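Local coordinates for glyceraldehyde-3-phosphate dehydrogenase (Sulfolobus solfataricus, PDB 1B7G), which catalyses the phosphorylating oxidation of D-glyceraldehyde 3-phosphate in glycolysis, using NADP in preference to NAD, at residues G13-D18 and H299-V304; E307-I312 and R326-S331. The protein carries 1 engineered substitution. All blocks are in the same frame, centred on the assembly; numbering follows the deposited sequence.

Contact 1 (G13-D18 and H299-V304); sequences GKRVAD and HQESIV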
loop_
_atom_site.group_PDB
_atom_site.type_symbol
_atom_site.label_atom_id
_atom_site.label_comp_id
_atom_site.label_asym_id
_atom_site.label_seq_id
_atom_site.Cartn_x
_atom_site.Cartn_y
_atom_site.Cartn_z
ATOM N N GLY A 13 -15.763 5.398 3.220
ATOM C CA GLY A 13 -16.043 6.824 3.296
ATOM C C GLY A 13 -14.860 7.700 2.918
ATOM O O GLY A 13 -14.978 8.595 2.102
ATOM N N LYS A 14 -13.661 7.447 3.484
ATOM C CA LYS A 14 -12.498 8.255 3.091
ATOM C C LYS A 14 -12.317 8.209 1.582
ATOM O O LYS A 14 -11.944 9.215 0.951
ATOM C CB LYS A 14 -11.265 7.876 3.884
ATOM C CG LYS A 14 -10.502 6.606 3.483
ATOM C CD LYS A 14 -9.464 6.320 4.583
ATOM C CE LYS A 14 -8.933 4.906 4.527
ATOM N NZ LYS A 14 -7.798 4.716 5.482
ATOM N N ARG A 15 -12.496 7.060 0.930
ATOM C CA ARG A 15 -12.338 6.959 -0.507
ATOM C C ARG A 15 -13.567 7.545 -1.233
ATOM O O ARG A 15 -13.374 8.107 -2.321
ATOM C CB ARG A 15 -12.127 5.510 -0.957
ATOM C CG ARG A 15 -10.927 4.847 -0.303
ATOM C CD ARG A 15 -11.091 3.302 -0.370
ATOM N NE ARG A 15 -9.679 2.779 -0.432
ATOM C CZ ARG A 15 -9.009 2.473 0.674
ATOM N NH1 ARG A 15 -9.594 2.625 1.860
ATOM N NH2 ARG A 15 -7.788 1.975 0.610
ATOM N N VAL A 16 -14.746 7.484 -0.664
ATOM C CA VAL A 16 -15.882 8.128 -1.401
ATOM C C VAL A 16 -15.718 9.646 -1.314
ATOM O O VAL A 16 -15.975 10.357 -2.299
ATOM C CB VAL A 16 -17.238 7.623 -0.985
ATOM C CG1 VAL A 16 -18.321 8.495 -1.633
ATOM C CG2 VAL A 16 -17.443 6.143 -1.501
ATOM N N ALA A 17 -15.174 10.124 -0.190
ATOM C CA ALA A 17 -14.910 11.576 -0.071
ATOM C C ALA A 17 -13.891 12.031 -1.088
ATOM O O ALA A 17 -14.179 12.996 -1.833
ATOM C CB ALA A 17 -14.560 11.951 1.347
ATOM N N ASP A 18 -12.778 11.310 -1.258
ATOM C CA ASP A 18 -11.799 11.640 -2.256
ATOM C C ASP A 18 -12.334 11.568 -3.690
ATOM O O ASP A 18 -11.988 12.444 -4.503
ATOM C CB ASP A 18 -10.532 10.810 -2.136
ATOM C CG ASP A 18 -9.618 11.227 -1.009
ATOM O OD1 ASP A 18 -9.882 12.225 -0.303
ATOM O OD2 ASP A 18 -8.599 10.535 -0.820
ATOM N N HIS A 299 -10.859 -6.305 -4.886
ATOM C CA HIS A 299 -10.257 -5.427 -3.871
ATOM C C HIS A 299 -11.374 -4.747 -3.117
ATOM O O HIS A 299 -11.957 -3.737 -3.582
ATOM C CB HIS A 299 -9.270 -4.418 -4.460
ATOM C CG HIS A 299 -8.648 -3.559 -3.373
ATOM N ND1 HIS A 299 -8.457 -2.208 -3.509
ATOM C CD2 HIS A 299 -8.224 -3.857 -2.134
ATOM C CE1 HIS A 299 -7.945 -1.706 -2.408
ATOM N NE2 HIS A 299 -7.766 -2.706 -1.552
ATOM N N GLN A 300 -11.662 -5.255 -1.924
ATOM C CA GLN A 300 -12.831 -4.840 -1.176
ATOM C C GLN A 300 -12.746 -3.408 -0.665
ATOM O O GLN A 300 -13.796 -2.835 -0.385
ATOM C CB GLN A 300 -13.210 -5.720 0.018
ATOM C CG GLN A 300 -12.189 -5.704 1.155
ATOM C CD GLN A 300 -10.859 -6.280 0.777
ATOM O OE1 GLN A 300 -10.699 -7.127 -0.128
ATOM N NE2 GLN A 300 -9.791 -5.839 1.449
ATOM N N GLU A 301 -11.535 -2.875 -0.513
ATOM C CA GLU A 301 -11.513 -1.487 -0.008
ATOM C C GLU A 301 -12.032 -0.470 -1.032
ATOM O O GLU A 301 -12.436 0.623 -0.620
ATOM C CB GLU A 301 -10.077 -1.135 0.384
ATOM C CG GLU A 301 -9.583 -1.999 1.583
ATOM C CD GLU A 301 -8.091 -1.638 1.811
ATOM O OE1 GLU A 301 -7.268 -1.942 0.928
ATOM O OE2 GLU A 301 -7.799 -1.020 2.833
ATOM N N SER A 302 -11.974 -0.796 -2.299
ATOM C CA SER A 302 -12.313 0.179 -3.333
ATOM C C SER A 302 -13.344 -0.175 -4.375
ATOM O O SER A 302 -13.730 0.763 -5.114
ATOM C CB SER A 302 -11.001 0.511 -4.063
ATOM O OG SER A 302 -10.495 -0.535 -4.831
ATOM N N ILE A 303 -13.718 -1.418 -4.600
ATOM C CA ILE A 303 -14.634 -1.746 -5.677
ATOM C C ILE A 303 -15.920 -0.942 -5.696
ATOM O O ILE A 303 -16.311 -0.509 -6.797
ATOM C CB ILE A 303 -14.948 -3.264 -5.746
ATOM C CG1 ILE A 303 -15.914 -3.502 -6.923
ATOM C CG2 ILE A 303 -15.501 -3.741 -4.391
ATOM C CD1 ILE A 303 -15.987 -4.984 -7.355
ATOM N N VAL A 304 -16.494 -0.574 -4.555
ATOM C CA VAL A 304 -17.754 0.154 -4.575
ATOM C C VAL A 304 -17.601 1.668 -4.709
ATOM O O VAL A 304 -18.635 2.355 -4.815
ATOM C CB VAL A 304 -18.715 -0.166 -3.433
ATOM C CG1 VAL A 304 -19.114 -1.643 -3.450
ATOM C CG2 VAL A 304 -18.221 0.225 -2.051
HETATM O O HOH W 1 -8.540 1.344 4.123
#
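Arg15, on helix 11-21, faces the turn after strand 291-298, its CA lying 7.3 Å from that of Ser302, and among residues 13-18 it alone touches 299-304. From CG to NE the arginine runs extended (chi2 159°, chi3 150°), which carries its end across the gap to Glu301. CD rests against the backbone O of Glu301 at 3.0 Å, and the guanidinium lays one face over the glutamate CB, which stands 3.7 Å above the centre of the group. Beyond CB the charged ends meet obliquely, their planes 43° apart. The salt bridge between Arg15 NH2 and Glu301 OE2 is long, 3.7 Å, and since the oxygen lies well out of the guanidinium plane it is a matter of charge alone. A water bridges the two groups: it accepts from Arg15 NH1 at 2.8 Å, in the plane of the guanidinium, and donates to Glu301 OE2. The other carboxylate oxygen, OE1, takes the NE2 proton of His299 on its anti lone pair, at 2.6 Å and near the ring plane, while His299 ND1 pairs with Ser302 OG at 2.9 Å. Beyond the segments Arg15 NE forms a salt bridge with Asp274 and NH1 bonds to Thr11 O, while Arg266 of the second subunit reaches Glu301 OE2. The contact thus joins the Rossmann-type helix to the turn holding Gln300, probably an NAD-binding residue. With histidine, water and an arginine of the neighbouring subunit around it, the carboxylate is probably held in one orientation and likely to stay charged, partly balancing two close guanidinium groups.

Contact 2 (E307-I312 and R326-S331); sequences ENIDAI and RITNES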
loop_
_atom_site.group_PDB
_atom_site.type_symbol
_atom_site.label_atom_id
_atom_site.label_comp_id
_atom_site.label_asym_id
_atom_site.label_seq_id
_atom_site.Cartn_x
_atom_site.Cartn_y
_atom_site.Cartn_z
ATOM N N GLU A 307 -19.123 2.996 -7.952
ATOM C CA GLU A 307 -20.525 2.707 -7.856
ATOM C C GLU A 307 -21.277 3.757 -7.041
ATOM O O GLU A 307 -22.370 4.186 -7.416
ATOM C CB GLU A 307 -20.792 1.305 -7.213
ATOM C CG GLU A 307 -20.069 0.177 -7.941
ATOM C CD GLU A 307 -20.427 0.052 -9.403
ATOM O OE1 GLU A 307 -21.576 0.415 -9.729
ATOM O OE2 GLU A 307 -19.581 -0.312 -10.261
ATOM N N ASN A 308 -20.677 4.231 -5.950
ATOM C CA ASN A 308 -21.328 5.251 -5.130
ATOM C C ASN A 308 -21.403 6.586 -5.903
ATOM O O ASN A 308 -22.407 7.313 -5.777
ATOM C CB ASN A 308 -20.607 5.433 -3.799
ATOM C CG ASN A 308 -21.058 4.511 -2.694
ATOM O OD1 ASN A 308 -22.008 4.806 -1.969
ATOM N ND2 ASN A 308 -20.387 3.374 -2.553
ATOM N N ILE A 309 -20.379 6.872 -6.712
ATOM C CA ILE A 309 -20.425 8.100 -7.519
ATOM C C ILE A 309 -21.554 8.047 -8.538
ATOM O O ILE A 309 -22.395 8.974 -8.649
ATOM C CB ILE A 309 -19.077 8.392 -8.179
ATOM C CG1 ILE A 309 -17.957 8.572 -7.164
ATOM C CG2 ILE A 309 -19.212 9.677 -9.043
ATOM C CD1 ILE A 309 -18.254 9.545 -6.030
ATOM N N ASP A 310 -21.716 6.930 -9.253
ATOM C CA ASP A 310 -22.832 6.807 -10.201
ATOM C C ASP A 310 -24.176 6.838 -9.531
ATOM O O ASP A 310 -25.161 7.392 -10.083
ATOM C CB ASP A 310 -22.663 5.540 -11.041
ATOM C CG ASP A 310 -21.447 5.597 -11.926
ATOM O OD1 ASP A 310 -21.169 6.709 -12.450
ATOM O OD2 ASP A 310 -20.764 4.566 -12.124
ATOM N N ALA A 311 -24.286 6.235 -8.338
ATOM C CA ALA A 311 -25.513 6.192 -7.604
ATOM C C ALA A 311 -25.971 7.638 -7.299
ATOM O O ALA A 311 -27.179 7.889 -7.295
ATOM C CB ALA A 311 -25.460 5.374 -6.325
ATOM N N ILE A 312 -25.029 8.502 -6.945
ATOM C CA ILE A 312 -25.384 9.908 -6.702
ATOM C C ILE A 312 -26.037 10.463 -7.967
ATOM O O ILE A 312 -27.115 11.024 -7.930
ATOM C CB ILE A 312 -24.150 10.750 -6.343
ATOM C CG1 ILE A 312 -23.690 10.426 -4.914
ATOM C CG2 ILE A 312 -24.455 12.236 -6.476
ATOM C CD1 ILE A 312 -22.245 10.773 -4.598
ATOM N N ARG A 326 -18.909 7.452 -17.741
ATOM C CA ARG A 326 -17.712 7.971 -18.401
ATOM C C ARG A 326 -16.974 8.954 -17.507
ATOM O O ARG A 326 -15.742 8.867 -17.401
ATOM C CB ARG A 326 -18.009 8.512 -19.800
ATOM C CG ARG A 326 -16.947 9.457 -20.330
ATOM C CD ARG A 326 -17.392 10.234 -21.567
ATOM N NE ARG A 326 -18.173 9.372 -22.442
ATOM C CZ ARG A 326 -19.482 9.444 -22.664
ATOM N NH1 ARG A 326 -20.233 10.394 -22.117
ATOM N NH2 ARG A 326 -20.041 8.529 -23.463
ATOM N N ILE A 327 -17.660 9.836 -16.795
ATOM C CA ILE A 327 -16.991 10.819 -15.936
ATOM C C ILE A 327 -16.387 10.135 -14.709
ATOM O O ILE A 327 -15.263 10.405 -14.312
ATOM C CB ILE A 327 -17.937 11.952 -15.540
ATOM C CG1 ILE A 327 -18.219 12.792 -16.834
ATOM C CG2 ILE A 327 -17.385 12.836 -14.468
ATOM C CD1 ILE A 327 -19.503 13.583 -16.752
ATOM N N THR A 328 -17.179 9.255 -14.107
ATOM C CA THR A 328 -16.691 8.479 -12.956
ATOM C C THR A 328 -15.431 7.738 -13.376
ATOM O O THR A 328 -14.405 7.939 -12.743
ATOM C CB THR A 328 -17.750 7.510 -12.490
ATOM O OG1 THR A 328 -18.896 8.282 -12.083
ATOM C CG2 THR A 328 -17.257 6.669 -11.289
ATOM N N ASN A 329 -15.479 7.007 -14.483
ATOM C CA ASN A 329 -14.357 6.261 -14.978
ATOM C C ASN A 329 -13.113 7.077 -15.274
ATOM O O ASN A 329 -12.008 6.715 -14.824
ATOM C CB ASN A 329 -14.738 5.400 -16.186
ATOM C CG ASN A 329 -15.633 4.233 -15.724
ATOM O OD1 ASN A 329 -15.793 3.968 -14.540
ATOM N ND2 ASN A 329 -16.272 3.609 -16.687
ATOM N N GLU A 330 -13.278 8.153 -16.047
ATOM C CA GLU A 330 -12.126 8.958 -16.426
ATOM C C GLU A 330 -11.514 9.628 -15.213
ATOM O O GLU A 330 -10.316 9.649 -15.036
ATOM C CB GLU A 330 -12.553 10.043 -17.457
ATOM C CG GLU A 330 -11.366 10.706 -18.130
ATOM C CD GLU A 330 -10.634 11.784 -17.390
ATOM O OE1 GLU A 330 -11.191 12.447 -16.478
ATOM O OE2 GLU A 330 -9.435 12.007 -17.721
ATOM N N SER A 331 -12.365 10.256 -14.379
ATOM C CA SER A 331 -11.839 10.996 -13.261
ATOM C C SER A 331 -11.160 10.094 -12.218
ATOM O O SER A 331 -10.373 10.623 -11.410
ATOM C CB SER A 331 -12.929 11.807 -12.564
ATOM O OG SER A 331 -13.951 10.978 -12.028
#
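Thr328 and Ile309 are the nearest CA pair between 326-331 and 307-312, 6.6 Å apart, and Asp310 supplies the polar half of the meeting. The polar pairing is Thr328 OG1 with Asp310 OD1, at a hydrogen-bonding distance of 2.8 Å. The threonine hydroxyl sits beside its own backbone N, opposite the carbonyl carbon (chi1 -61°), which points it across the gap to the aspartate. Charge enters from outside: Arg245 forms a salt bridge with Asp310 OD2 and also reaches Glu307 and Asn329, so one arginine ties both helices, while Ser324 OG bonds to Asp310 OD1 and Arg313 NH1 to Thr328 OG1. With a leucine in place of Asp310, Thr328 OG1 would probably lose its mate across the gap and Arg245 one of its charged partners. In van der Waals contact, the methyl Ile309 CG2 rests 3.4 Å from the hydroxyl Thr328 OG1; the apolar pair is Thr328 CG2 with Ile309 CB, at 4.0 Å, the two side chains crossing at a slant. The end of Ile309 leads away, and its side chain also touches Ala19 and Ile20 of helix 11-21. The contact pairs two successive C-terminal helices, 304-315 and 321-331, the former packing on strands 103-106 and 133-136 of the parallel, nucleotide-binding sheet. Between the two segments few apolar atoms meet, around a buried carboxylate whose oxygens each have polar partners; the nearby arginine is likely to favour the ionised form of Asp310.

The two contacts lie in series along the chain, contact 1 closing with 299-304 before contact 2 opens at 307, and their centres are 12 Å apart. Helix 304-315 connects them: it starts at the end of the turn used in contact 1 and carries the first segment of contact 2. It also packs against helix 11-21, where Val16 CG2 meets Asn308 CB at 4.0 Å. The chain thus leaves the mixed sheet by strand 291-298 and returns by the turn 299-304 and helix 304-315 to the nucleotide-binding domain, where contact 2 sets helix 321-331 beside it; contact 1 is the one between helix 11-21 and the segment following the mixed sheet.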